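Local coordinates for melanin biosynthesis protein TyrA, putative (Shewanella oneidensis, PDB 2IIZ), which binds heme b and probably acts as a dye-decolorizing (DyP-type) peroxidase, at residues M7-L12 and P302-L307; Q36-I41 and D72-E77; A42-Y47 and Q124-L129; V64-N69 and Y101-H106; S78-L83 and S298-S303. All blocks are in the same frame, centred on the assembly; numbering follows the deposited sequence.

Contact 1. Residues M7-L12 and P302-L307; sequences MPREQL and PSLDFL
D305 and R9 meet chiefly at one carboxylate oxygen. D305 OD1 accepts from R9 N at 2.8 Å and, in a salt bridge on its syn side, from R9 NE at 3.0 Å; the two donors arrive from opposite faces of the carboxylate plane. A bend in the arginine at chi3 (-75°) turns NE back to OD1, and the two side chains cross at about a right angle. Farther out the pairing is slack: R9 NH2 is 3.5 Å from D305 OD2, a weak bond on the solvent side, where R9 is exposed. One face of the guanidinium is covered over its centre by L304 CD2.

The contact is built round the start of helix 304-308, for which S303 is the N-cap: S303 OG accepts from F306 N at 3.2 Å. The first-turn amide of L304 is satisfied from the other segment, L304 N giving its hydrogen to R9 O at 2.8 Å. The carboxylate of D305 in this first turn is likely to be favoured by the helix dipole.

Toward the interior the fit is close. The buried Q11 sends NE2 to P302 O at 2.8 Å in a nearly straight bond (173°), with the acceptor in the amide plane. A water donates to the same P302 O and accepts from Q11 N, while Q11 OE1 takes the amide of V64 on strand 61-67.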
# COMPACT_ATOMS: atom_id res chain seq x y z
N MSE A 7 36.26 -7.73 9.49
CA MSE A 7 35.58 -8.95 8.99
C MSE A 7 34.03 -8.94 9.03
O MSE A 7 33.40 -9.55 8.17
CB MSE A 7 36.12 -10.20 9.73
CG MSE A 7 35.76 -11.58 9.10
SE MSE A 7 36.88 -12.22 7.56
CE MSE A 7 36.12 -14.07 7.26
N PRO A 8 33.40 -8.28 10.02
CA PRO A 8 31.95 -8.40 9.98
C PRO A 8 31.38 -7.51 8.89
O PRO A 8 31.93 -6.44 8.61
CB PRO A 8 31.51 -7.91 11.37
CG PRO A 8 32.75 -7.66 12.14
CD PRO A 8 33.83 -7.44 11.14
N ARG A 9 30.30 -7.97 8.28
CA ARG A 9 29.65 -7.22 7.22
C ARG A 9 28.30 -6.74 7.70
O ARG A 9 27.43 -7.55 8.04
CB ARG A 9 29.47 -8.09 5.99
CG ARG A 9 30.76 -8.51 5.35
CD ARG A 9 30.49 -9.53 4.25
NE ARG A 9 30.16 -10.84 4.81
CZ ARG A 9 29.70 -11.87 4.11
NH1 ARG A 9 29.49 -11.78 2.80
NH2 ARG A 9 29.44 -13.01 4.74
N GLU A 10 28.13 -5.42 7.73
CA GLU A 10 26.85 -4.85 8.10
C GLU A 10 25.81 -5.20 7.04
O GLU A 10 26.15 -5.32 5.85
CB GLU A 10 26.94 -3.33 8.27
CG GLU A 10 26.94 -2.50 6.96
CD GLU A 10 28.34 -2.18 6.50
OE1 GLU A 10 29.24 -3.01 6.77
OE2 GLU A 10 28.55 -1.12 5.88
N GLN A 11 24.57 -5.36 7.46
CA GLN A 11 23.47 -5.51 6.53
C GLN A 11 23.28 -4.22 5.79
O GLN A 11 23.39 -3.13 6.36
CB GLN A 11 22.19 -5.90 7.26
CG GLN A 11 22.27 -7.28 7.85
CD GLN A 11 20.98 -7.71 8.47
OE1 GLN A 11 19.98 -7.88 7.79
NE2 GLN A 11 20.99 -7.91 9.78
N LEU A 12 22.99 -4.33 4.50
CA LEU A 12 23.11 -3.20 3.59
C LEU A 12 21.97 -2.20 3.75
O LEU A 12 22.13 -1.04 3.38
CB LEU A 12 23.18 -3.69 2.15
CG LEU A 12 24.34 -4.61 1.81
CD1 LEU A 12 24.31 -4.99 0.34
CD2 LEU A 12 25.67 -3.93 2.14
N PRO A 302 21.96 -7.31 13.70
CA PRO A 302 23.39 -7.62 13.66
C PRO A 302 23.99 -7.55 12.25
O PRO A 302 23.29 -7.29 11.26
CB PRO A 302 23.46 -9.05 14.22
CG PRO A 302 22.06 -9.41 14.67
CD PRO A 302 21.14 -8.52 13.90
N SER A 303 25.29 -7.77 12.19
CA SER A 303 26.00 -7.99 10.95
C SER A 303 25.52 -9.30 10.40
O SER A 303 24.96 -10.14 11.13
CB SER A 303 27.52 -8.06 11.18
OG SER A 303 27.89 -9.22 11.90
N LEU A 304 25.74 -9.47 9.11
CA LEU A 304 25.35 -10.68 8.41
C LEU A 304 26.12 -11.83 9.04
O LEU A 304 25.58 -12.90 9.30
CB LEU A 304 25.69 -10.56 6.93
CG LEU A 304 25.12 -11.64 6.02
CD1 LEU A 304 23.60 -11.69 6.09
CD2 LEU A 304 25.57 -11.41 4.60
N ASP A 305 27.40 -11.58 9.28
CA ASP A 305 28.31 -12.62 9.75
C ASP A 305 27.90 -13.20 11.09
O ASP A 305 27.99 -14.40 11.30
CB ASP A 305 29.73 -12.10 9.77
CG ASP A 305 30.24 -11.77 8.38
OD1 ASP A 305 29.89 -10.69 7.84
OD2 ASP A 305 30.97 -12.60 7.83
N PHE A 306 27.46 -12.35 12.02
CA PHE A 306 26.91 -12.85 13.27
C PHE A 306 25.72 -13.80 13.08
O PHE A 306 25.67 -14.88 13.67
CB PHE A 306 26.47 -11.73 14.21
CG PHE A 306 25.92 -12.26 15.50
CD1 PHE A 306 26.78 -12.56 16.55
CD2 PHE A 306 24.56 -12.48 15.65
CE1 PHE A 306 26.29 -13.06 17.74
CE2 PHE A 306 24.06 -12.97 16.83
CZ PHE A 306 24.93 -13.26 17.89
N LEU A 307 24.75 -13.37 12.26
CA LEU A 307 23.53 -14.15 12.03
C LEU A 307 23.81 -15.51 11.40
O LEU A 307 23.08 -16.48 11.65
CB LEU A 307 22.57 -13.37 11.15
CG LEU A 307 21.92 -12.14 11.79
CD2 LEU A 307 20.93 -12.57 12.85
O HOH W 1 24.10 -4.77 10.28

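Contact 2. Residues Q36-I41 and D72-E77; sequences QLRPCI and DSLYPE
The guanidinium of R38 has L74 O at its edge, near its plane, while the ring of Y75, turned 61° from it, is met obliquely by R38 CG, 3.5 Å from Y75 CE1. The two side chains slide past each other in opposite directions, and F306 meets the same ring edge-to-face. This is the C-terminal end of the short helix 71-74, which Y75 leaves, packed against helix 34-54 close to the latter's kink at P39. R38 NE gives a hydrogen to L74 O at 2.9 Å (147° at the hydrogen), in the plane of the carbonyl. The bend at chi3 (-59°) swings NE to this oxygen after CG has passed the ring. An alanine at R38 would probably leave L74 O without this donor and open a gap against the Y75 ring.

The rest is mainly apolar. I41 and L74 reach toward each other tip to tip, I41 CD1 lying 3.6 Å from L74 CD1, while L74 CD2 packs on L37 CB at 4.2 Å. I41 also faces Y75 tip to tip: I41 CG2 is 4.1 Å from Y75 OH, a buried hydroxyl with no hydrogen-bonding partner in the model.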
# COMPACT_ATOMS: atom_id res chain seq x y z
N GLN A 36 15.20 -23.84 15.50
CA GLN A 36 14.86 -23.92 14.08
C GLN A 36 14.89 -22.54 13.42
O GLN A 36 15.13 -22.42 12.22
CB GLN A 36 13.48 -24.56 13.93
CG GLN A 36 13.27 -25.84 14.76
CD GLN A 36 11.85 -26.36 14.69
OE1 GLN A 36 11.17 -26.50 15.72
NE2 GLN A 36 11.38 -26.65 13.48
N LEU A 37 14.63 -21.51 14.20
CA LEU A 37 14.54 -20.16 13.69
C LEU A 37 15.90 -19.55 13.39
O LEU A 37 16.11 -18.93 12.34
CB LEU A 37 13.80 -19.28 14.70
CG LEU A 37 13.34 -17.91 14.22
CD1 LEU A 37 12.66 -17.97 12.84
CD2 LEU A 37 12.41 -17.33 15.27
N ARG A 38 16.82 -19.74 14.32
CA ARG A 38 18.18 -19.19 14.24
C ARG A 38 18.87 -19.42 12.87
O ARG A 38 19.36 -18.47 12.27
CB ARG A 38 18.99 -19.77 15.39
CG ARG A 38 20.09 -18.90 15.91
CD ARG A 38 20.89 -19.65 16.98
NE ARG A 38 20.05 -20.07 18.11
CZ ARG A 38 19.90 -21.32 18.56
NH1 ARG A 38 20.51 -22.37 17.99
NH2 ARG A 38 19.10 -21.53 19.61
N PRO A 39 18.91 -20.68 12.37
CA PRO A 39 19.42 -20.87 11.01
C PRO A 39 18.50 -20.34 9.90
O PRO A 39 18.98 -19.93 8.85
CB PRO A 39 19.54 -22.39 10.89
CG PRO A 39 18.56 -22.93 11.86
CD PRO A 39 18.52 -21.96 12.99
N CYS A 40 17.19 -20.35 10.13
CA CYS A 40 16.23 -19.84 9.14
C CYS A 40 16.39 -18.32 8.96
O CYS A 40 16.31 -17.78 7.85
CB CYS A 40 14.80 -20.21 9.55
SG CYS A 40 13.50 -19.24 8.77
N ILE A 41 16.62 -17.63 10.08
CA ILE A 41 16.99 -16.22 10.07
C ILE A 41 18.28 -15.98 9.29
O ILE A 41 18.43 -14.95 8.64
CB ILE A 41 17.17 -15.71 11.51
CG1 ILE A 41 15.80 -15.48 12.15
CG2 ILE A 41 17.98 -14.41 11.54
CD1 ILE A 41 15.85 -15.14 13.61
N ASP A 72 17.55 -13.05 24.05
CA ASP A 72 18.08 -14.11 24.92
C ASP A 72 17.45 -15.50 24.78
O ASP A 72 17.99 -16.48 25.29
CB ASP A 72 18.04 -13.64 26.37
CG ASP A 72 19.01 -12.52 26.63
OD1 ASP A 72 20.03 -12.45 25.91
OD2 ASP A 72 18.77 -11.72 27.55
N SER A 73 16.31 -15.59 24.11
CA SER A 73 15.75 -16.87 23.72
C SER A 73 16.49 -17.41 22.50
O SER A 73 16.77 -18.60 22.41
CB SER A 73 14.26 -16.70 23.41
OG SER A 73 13.57 -16.15 24.52
N LEU A 74 16.81 -16.51 21.57
CA LEU A 74 17.52 -16.85 20.33
C LEU A 74 19.03 -16.91 20.47
O LEU A 74 19.65 -17.79 19.88
CB LEU A 74 17.23 -15.82 19.24
CG LEU A 74 16.18 -16.12 18.18
CD1 LEU A 74 16.23 -15.00 17.14
CD2 LEU A 74 16.36 -17.48 17.52
N TYR A 75 19.62 -15.98 21.21
CA TYR A 75 21.08 -15.86 21.30
C TYR A 75 21.57 -15.80 22.75
O TYR A 75 22.15 -14.80 23.19
CB TYR A 75 21.56 -14.66 20.47
CG TYR A 75 21.18 -14.76 19.00
CD1 TYR A 75 21.78 -15.69 18.16
CD2 TYR A 75 20.20 -13.92 18.46
CE1 TYR A 75 21.42 -15.77 16.81
CE2 TYR A 75 19.84 -14.01 17.10
CZ TYR A 75 20.45 -14.93 16.29
OH TYR A 75 20.10 -15.01 14.96
N PRO A 76 21.34 -16.88 23.51
CA PRO A 76 21.57 -16.88 24.96
C PRO A 76 23.04 -16.75 25.42
O PRO A 76 23.29 -16.33 26.56
CB PRO A 76 20.99 -18.23 25.40
CG PRO A 76 21.01 -19.09 24.18
CD PRO A 76 20.84 -18.18 23.01
N GLU A 77 23.98 -17.12 24.54
CA GLU A 77 25.42 -17.18 24.88
C GLU A 77 26.10 -15.81 24.95
O GLU A 77 27.11 -15.65 25.65
CB GLU A 77 26.17 -18.08 23.89
CG GLU A 77 26.08 -19.58 24.19
CD GLU A 77 26.64 -20.45 23.07
OE1 GLU A 77 26.34 -20.17 21.88
OE2 GLU A 77 27.36 -21.43 23.37

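Contact 3. Residues A42-Y47 and Q124-L129; sequences ANVAQY and QMFEDL
M125, present as selenomethionine, packs against V44, Y47 and N43 of helix 34-54 through CB, SE and CE. At its root M125 CB touches V44 CG2 at 3.8 Å. Beyond CG the selenium comes to the Y47 ring: M125 SE is 3.7 Å from Y47 CD2 and 4.3 Å from the ring centroid, set 36° off the ring normal. The same SE is 4.0 Å from V44 CG2, the methyl that also meets CB; the valine and selenomethionine side chains slide past each other in opposite directions. At the tip the chain bends, chi3 (84°) turning CE toward the helix backbone, where M125 CE lies 3.6 Å from N43 O and 3.7 Å from N43 CB.

F126 adds a lighter touch, its CZ 4.3 Å from V44 CG2, while its ring goes on to meet F27 of strand 21-29. I122, a turn earlier on helix 112-125, also packs on V44 and Y47.

The selenium against Y47 is a Met-aromatic contact. It joins helices 34-54 and 112-125, the two helices of a ferredoxin-like beta-alpha-beta-beta-alpha-beta unit, consistent with the dimeric alpha-beta barrel clan of the N-terminal DyP family.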
# COMPACT_ATOMS: atom_id res chain seq x y z
N ALA A 42 19.21 -16.92 9.35
CA ALA A 42 20.46 -16.82 8.58
C ALA A 42 20.18 -16.78 7.08
O ALA A 42 20.71 -15.93 6.37
CB ALA A 42 21.40 -17.98 8.91
N ASN A 43 19.35 -17.70 6.62
CA ASN A 43 18.96 -17.77 5.21
C ASN A 43 18.29 -16.50 4.74
O ASN A 43 18.53 -16.07 3.62
CB ASN A 43 18.01 -18.94 4.96
CG ASN A 43 18.67 -20.26 5.16
OD1 ASN A 43 19.81 -20.47 4.73
ND2 ASN A 43 17.96 -21.18 5.81
N VAL A 44 17.44 -15.93 5.60
CA VAL A 44 16.67 -14.73 5.25
C VAL A 44 17.56 -13.51 5.17
O VAL A 44 17.46 -12.72 4.22
CB VAL A 44 15.52 -14.47 6.26
CG1 VAL A 44 14.88 -13.12 6.03
CG2 VAL A 44 14.46 -15.58 6.15
N ALA A 45 18.43 -13.36 6.15
CA ALA A 45 19.42 -12.28 6.17
C ALA A 45 20.29 -12.30 4.91
O ALA A 45 20.56 -11.27 4.29
CB ALA A 45 20.29 -12.42 7.39
N GLN A 46 20.73 -13.49 4.55
CA GLN A 46 21.57 -13.69 3.39
C GLN A 46 20.86 -13.32 2.11
O GLN A 46 21.40 -12.61 1.27
CB GLN A 46 21.94 -15.16 3.32
CG GLN A 46 22.95 -15.52 2.26
CD GLN A 46 23.19 -17.01 2.24
OE1 GLN A 46 24.29 -17.47 2.52
NE2 GLN A 46 22.14 -17.78 1.91
N TYR A 47 19.63 -13.82 1.97
CA TYR A 47 18.79 -13.59 0.80
C TYR A 47 18.62 -12.09 0.60
O TYR A 47 18.85 -11.59 -0.49
CB TYR A 47 17.46 -14.30 1.04
CG TYR A 47 16.34 -14.10 0.04
CD1 TYR A 47 16.48 -14.45 -1.30
CD2 TYR A 47 15.12 -13.58 0.47
CE1 TYR A 47 15.41 -14.26 -2.19
CE2 TYR A 47 14.06 -13.39 -0.40
CZ TYR A 47 14.20 -13.72 -1.73
OH TYR A 47 13.11 -13.51 -2.56
N GLN A 124 7.26 -17.09 3.42
CA GLN A 124 7.31 -18.52 3.18
C GLN A 124 8.57 -19.12 3.78
O GLN A 124 8.57 -20.28 4.18
CB GLN A 124 7.23 -18.80 1.69
CG GLN A 124 5.90 -18.40 1.11
CD GLN A 124 5.76 -18.78 -0.35
OE1 GLN A 124 6.05 -19.92 -0.73
NE2 GLN A 124 5.30 -17.83 -1.18
N MSE A 125 9.64 -18.34 3.84
CA MSE A 125 10.87 -18.81 4.45
C MSE A 125 10.67 -19.13 5.95
O MSE A 125 11.27 -20.07 6.46
CB MSE A 125 12.02 -17.83 4.21
CG MSE A 125 12.46 -17.81 2.74
SE MSE A 125 13.81 -16.50 2.29
CE MSE A 125 15.32 -17.49 2.79
N PHE A 126 9.83 -18.36 6.64
CA PHE A 126 9.64 -18.57 8.09
C PHE A 126 8.80 -19.77 8.45
O PHE A 126 8.77 -20.17 9.61
CB PHE A 126 9.06 -17.32 8.75
CG PHE A 126 10.07 -16.25 8.99
CD1 PHE A 126 11.24 -16.53 9.68
CD2 PHE A 126 9.87 -14.98 8.53
CE1 PHE A 126 12.20 -15.54 9.91
CE2 PHE A 126 10.81 -13.98 8.75
CZ PHE A 126 11.98 -14.26 9.44
N GLU A 127 8.11 -20.35 7.46
CA GLU A 127 7.37 -21.62 7.62
C GLU A 127 6.24 -21.43 8.64
O GLU A 127 5.46 -20.49 8.51
CB GLU A 127 8.32 -22.77 8.02
N ASP A 128 6.15 -22.30 9.64
CA ASP A 128 5.16 -22.14 10.70
C ASP A 128 5.88 -21.88 12.02
O ASP A 128 5.40 -22.27 13.08
CB ASP A 128 4.27 -23.38 10.80
CG ASP A 128 3.38 -23.58 9.56
OD2 ASP A 128 2.90 -22.58 8.97
N LEU A 129 7.04 -21.22 11.95
CA LEU A 129 7.84 -20.94 13.15
C LEU A 129 7.48 -19.61 13.81
O LEU A 129 7.69 -19.43 15.01
CB LEU A 129 9.33 -20.94 12.80
CG LEU A 129 9.90 -22.31 12.41
CD1 LEU A 129 11.29 -22.12 11.83

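Contact 4. Residues V64-N69 and Y101-H106; sequences VAIGAN and YDLFVH
G67 N makes the shortest polar bond between the two strands, giving its hydrogen to D102 O at 2.7 Å and nearly straight (171°), although it stands 51° above the plane of that carbonyl. Next along, A65 and F104 form an antiparallel hydrogen-bonded pair: A65 N to F104 O is 2.8 Å and F104 N to A65 O 2.9 Å. The flanking V64-V105 and I66-L103 pairs are non-hydrogen-bonded. CA-H...O contacts fill in between, among them G67 CA to Y101 O at 3.2 Å. With this backbone a CB on G67 would run into Y101 O.

Strand 103-109 begins at a classic beta bulge, where D102 and L103 both face F27 of its other neighbour, strand 21-29. D102 OD2 is held there by A29 N.

V64, I66, L103 and V105 share one face of the sheet. I66 and L103 lie side by side pointing the same way, I66 CG1 3.7 Å from L103 CD2, and helix 34-54 covers this face through L37, I41 and V44. A65 and F104 occupy the other face; F104 CG is anti to the backbone N (chi1 176°), and the ring beyond leads away from the neighbouring strand to meet F299, on which A65 also packs.

Backbone groups thus supply all the hydrogen bonds between the strands and fix their register, leaving the apolar side chains of the three bridged pairs to pack on either face.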
# COMPACT_ATOMS: atom_id res chain seq x y z
N VAL A 64 17.18 -7.60 8.54
CA VAL A 64 16.48 -8.30 9.62
C VAL A 64 17.08 -7.91 10.96
O VAL A 64 18.30 -8.01 11.15
CB VAL A 64 16.62 -9.82 9.53
CG1 VAL A 64 15.60 -10.51 10.46
CG2 VAL A 64 16.40 -10.29 8.11
N ALA A 65 16.22 -7.46 11.87
CA ALA A 65 16.58 -7.11 13.24
C ALA A 65 15.72 -7.89 14.22
O ALA A 65 14.66 -8.39 13.86
CB ALA A 65 16.40 -5.65 13.48
N ILE A 66 16.22 -7.96 15.45
CA ILE A 66 15.76 -8.90 16.47
C ILE A 66 15.36 -8.16 17.76
O ILE A 66 16.11 -7.33 18.26
CB ILE A 66 16.90 -9.89 16.77
CG1 ILE A 66 17.11 -10.79 15.55
CG2 ILE A 66 16.62 -10.74 18.00
CD1 ILE A 66 18.51 -11.24 15.42
N GLY A 67 14.18 -8.47 18.30
CA GLY A 67 13.63 -7.68 19.41
C GLY A 67 14.45 -7.77 20.69
O GLY A 67 15.06 -8.80 20.97
N ALA A 68 14.46 -6.69 21.46
CA ALA A 68 15.25 -6.64 22.70
C ALA A 68 14.83 -7.74 23.69
O ALA A 68 15.68 -8.36 24.35
CB ALA A 68 15.13 -5.27 23.35
N ASN A 69 13.52 -7.97 23.78
CA ASN A 69 12.96 -8.93 24.74
C ASN A 69 13.00 -10.40 24.28
O ASN A 69 12.59 -11.29 25.02
CB ASN A 69 11.51 -8.52 25.09
CG ASN A 69 11.45 -7.42 26.14
OD1 ASN A 69 12.49 -6.93 26.59
ND2 ASN A 69 10.24 -7.05 26.54
N TYR A 101 8.31 -6.48 19.54
CA TYR A 101 8.10 -7.60 18.62
C TYR A 101 9.39 -8.41 18.55
O TYR A 101 10.48 -7.83 18.64
CB TYR A 101 7.72 -7.12 17.21
CG TYR A 101 6.52 -6.20 17.20
CD1 TYR A 101 5.23 -6.71 17.23
CD2 TYR A 101 6.69 -4.81 17.16
CE1 TYR A 101 4.12 -5.87 17.23
CE2 TYR A 101 5.59 -3.95 17.15
CZ TYR A 101 4.31 -4.49 17.18
OH TYR A 101 3.22 -3.65 17.18
N ASP A 102 9.27 -9.73 18.37
CA ASP A 102 10.43 -10.64 18.34
C ASP A 102 11.37 -10.39 17.16
O ASP A 102 12.59 -10.42 17.31
CB ASP A 102 9.97 -12.11 18.32
CG ASP A 102 9.32 -12.55 19.62
OD1 ASP A 102 9.32 -11.78 20.60
OD2 ASP A 102 8.81 -13.68 19.65
N LEU A 103 10.78 -10.17 15.99
CA LEU A 103 11.55 -9.95 14.77
C LEU A 103 10.95 -8.86 13.91
O LEU A 103 9.73 -8.73 13.80
CB LEU A 103 11.61 -11.23 13.95
CG LEU A 103 12.32 -12.44 14.55
CD1 LEU A 103 12.07 -13.62 13.63
CD2 LEU A 103 13.81 -12.19 14.72
N PHE A 104 11.85 -8.11 13.29
CA PHE A 104 11.51 -7.03 12.38
C PHE A 104 12.28 -7.27 11.08
O PHE A 104 13.50 -7.47 11.08
CB PHE A 104 11.89 -5.70 13.02
CG PHE A 104 11.67 -4.48 12.15
CD1 PHE A 104 10.59 -4.38 11.29
CD2 PHE A 104 12.56 -3.42 12.21
CE1 PHE A 104 10.40 -3.26 10.50
CE2 PHE A 104 12.38 -2.30 11.43
CZ PHE A 104 11.29 -2.22 10.57
N VAL A 105 11.53 -7.25 9.98
CA VAL A 105 12.08 -7.33 8.65
C VAL A 105 11.76 -6.02 7.94
O VAL A 105 10.58 -5.69 7.67
CB VAL A 105 11.50 -8.52 7.84
CG1 VAL A 105 12.02 -8.52 6.43
CG2 VAL A 105 11.86 -9.84 8.50
N HIS A 106 12.83 -5.29 7.63
CA HIS A 106 12.76 -3.98 7.01
C HIS A 106 13.20 -4.10 5.58
O HIS A 106 14.36 -4.40 5.32
CB HIS A 106 13.73 -3.08 7.74
CG HIS A 106 13.82 -1.70 7.20
ND1 HIS A 106 13.12 -0.65 7.74
CD2 HIS A 106 14.54 -1.20 6.18
CE1 HIS A 106 13.40 0.45 7.07
NE2 HIS A 106 14.26 0.15 6.11

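Contact 5. Residues S78-L83 and S298-S303; sequences SRPEML and SFFAPS
The type I beta turn from P80 to L83 sets its first and last residues against F300 of strand 291-301, a buried packing of loop on sheet. P80 CG stands over the centre of the F300 ring, 3.7 Å from the centroid and only 12° off the ring normal, a CH-pi contact. P80 CB follows nearer the rim, 3.9 Å from F300 CE1. F300 CB points toward the loop and CG is anti to the backbone N (chi1 -165°), which puts F300 CG 3.7 Å from P80 CG.

L83 takes the base of the same residue. Its CD1 lies 4.1 Å from F300 CB and equally 4.1 Å from F299 O. The turn's own closing bond, L83 N to P80 O at 3.4 Å, is weak, and the turn has further support from outside: E81 N is bonded to D172 and M82 N to the hydroxyl of Y180. An alanine at F300 would probably leave P80 CG without the aromatic face it rests on and open a gap under the turn, though CB would still meet L83. S298, two residues before F300, bonds OG to K84 O just past the turn.

W71 of helix 71-74 packs on both P80 and L83, while Y180 of strand 179-188 meets F300 edge-to-face; strand 291-301 itself runs between strands 61-67 and 179-188 in the large antiparallel sheet.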
# COMPACT_ATOMS: atom_id res chain seq x y z
N SER A 78 25.56 -14.83 24.22
CA SER A 78 26.21 -13.54 24.04
C SER A 78 25.18 -12.47 23.68
O SER A 78 24.11 -12.79 23.18
CB SER A 78 27.27 -13.64 22.94
OG SER A 78 26.65 -13.67 21.64
N ARG A 79 25.53 -11.20 23.92
CA ARG A 79 24.61 -10.07 23.78
C ARG A 79 25.31 -8.76 23.46
O ARG A 79 26.41 -8.51 23.97
CB ARG A 79 23.92 -9.81 25.11
CG ARG A 79 22.65 -10.56 25.32
CD ARG A 79 22.15 -10.26 26.71
NE ARG A 79 21.78 -8.85 26.85
CZ ARG A 79 20.59 -8.35 26.55
NH1 ARG A 79 19.61 -9.12 26.09
NH2 ARG A 79 20.37 -7.06 26.72
N PRO A 80 24.68 -7.93 22.61
CA PRO A 80 25.12 -6.55 22.44
C PRO A 80 25.17 -5.85 23.80
O PRO A 80 24.26 -5.99 24.61
CB PRO A 80 24.02 -5.92 21.56
CG PRO A 80 23.33 -7.04 20.90
CD PRO A 80 23.50 -8.25 21.78
N GLU A 81 26.25 -5.09 24.02
CA GLU A 81 26.55 -4.48 25.31
C GLU A 81 25.37 -3.70 25.90
O GLU A 81 25.03 -3.86 27.07
CB GLU A 81 27.77 -3.56 25.16
CG GLU A 81 28.25 -2.94 26.48
CD GLU A 81 29.41 -1.95 26.30
OE1 GLU A 81 29.50 -1.28 25.25
OE2 GLU A 81 30.23 -1.87 27.24
N MSE A 82 24.75 -2.86 25.07
CA MSE A 82 23.78 -1.88 25.56
C MSE A 82 22.32 -2.21 25.30
O MSE A 82 21.44 -1.39 25.55
CB MSE A 82 24.12 -0.51 24.97
CG MSE A 82 25.54 -0.08 25.27
SE MSE A 82 25.86 1.74 24.76
CE MSE A 82 24.78 2.61 26.16
N LEU A 83 22.04 -3.41 24.80
CA LEU A 83 20.69 -3.75 24.33
C LEU A 83 19.65 -3.81 25.45
O LEU A 83 19.85 -4.45 26.48
CB LEU A 83 20.71 -5.09 23.58
CG LEU A 83 19.38 -5.54 22.96
CD1 LEU A 83 18.89 -4.53 21.95
CD2 LEU A 83 19.52 -6.91 22.32
N SER A 298 12.25 -1.73 20.53
CA SER A 298 13.71 -1.78 20.47
C SER A 298 14.16 -3.08 19.79
O SER A 298 13.63 -4.16 20.11
CB SER A 298 14.33 -1.68 21.87
OG SER A 298 15.71 -1.38 21.80
N PHE A 299 15.13 -2.98 18.88
CA PHE A 299 15.70 -4.13 18.17
C PHE A 299 17.23 -4.00 18.09
O PHE A 299 17.80 -2.93 18.33
CB PHE A 299 15.20 -4.24 16.72
CG PHE A 299 13.71 -4.22 16.55
CD1 PHE A 299 12.97 -5.40 16.63
CD2 PHE A 299 13.04 -3.04 16.27
CE1 PHE A 299 11.59 -5.39 16.46
CE2 PHE A 299 11.66 -3.02 16.10
CZ PHE A 299 10.93 -4.19 16.19
N PHE A 300 17.88 -5.10 17.74
CA PHE A 300 19.28 -5.06 17.28
C PHE A 300 19.31 -5.78 15.94
O PHE A 300 18.80 -6.88 15.79
CB PHE A 300 20.25 -5.73 18.27
CG PHE A 300 21.72 -5.40 18.02
CD1 PHE A 300 22.26 -4.20 18.44
CD2 PHE A 300 22.55 -6.30 17.37
CE1 PHE A 300 23.60 -3.90 18.21
CE2 PHE A 300 23.88 -6.01 17.14
CZ PHE A 300 24.41 -4.81 17.56
N ALA A 301 19.93 -5.11 14.96
CA ALA A 301 20.16 -5.65 13.64
C ALA A 301 21.64 -6.02 13.56
O ALA A 301 22.49 -5.14 13.38
CB ALA A 301 19.82 -4.62 12.58
N PRO A 302 21.96 -7.31 13.70
CA PRO A 302 23.39 -7.62 13.66
C PRO A 302 23.99 -7.55 12.25
O PRO A 302 23.29 -7.29 11.26
CB PRO A 302 23.46 -9.05 14.22
CG PRO A 302 22.06 -9.41 14.67
CD PRO A 302 21.14 -8.52 13.90
N SER A 303 25.29 -7.77 12.19
CA SER A 303 26.00 -7.99 10.95
C SER A 303 25.52 -9.30 10.40
O SER A 303 24.96 -10.14 11.13
CB SER A 303 27.52 -8.06 11.18
OG SER A 303 27.89 -9.22 11.90

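In the fold
Contact 1 joins the two ends of the chain, its N-terminal segment meeting the start of the last helix, and its loop encloses contacts 2, 3 and 4, while contact 5 ends on the same stretch. From helix 34-54 the chain next reaches contact 2, closed at 72-77, and contact 3, closed at 124-129; their segments alternate, so they cross. Contact 4 pairs two strands wholly within the loop of contact 3 and also crosses contact 2. Contact 5 opens just after contact 2 has closed, crosses contacts 3 and 4, and shares P302 and S303 with contact 1. Backbone bonds I66-F300 and A68-S298 join contacts 4 and 5 in one sheet, bringing the two sequence-family halves together.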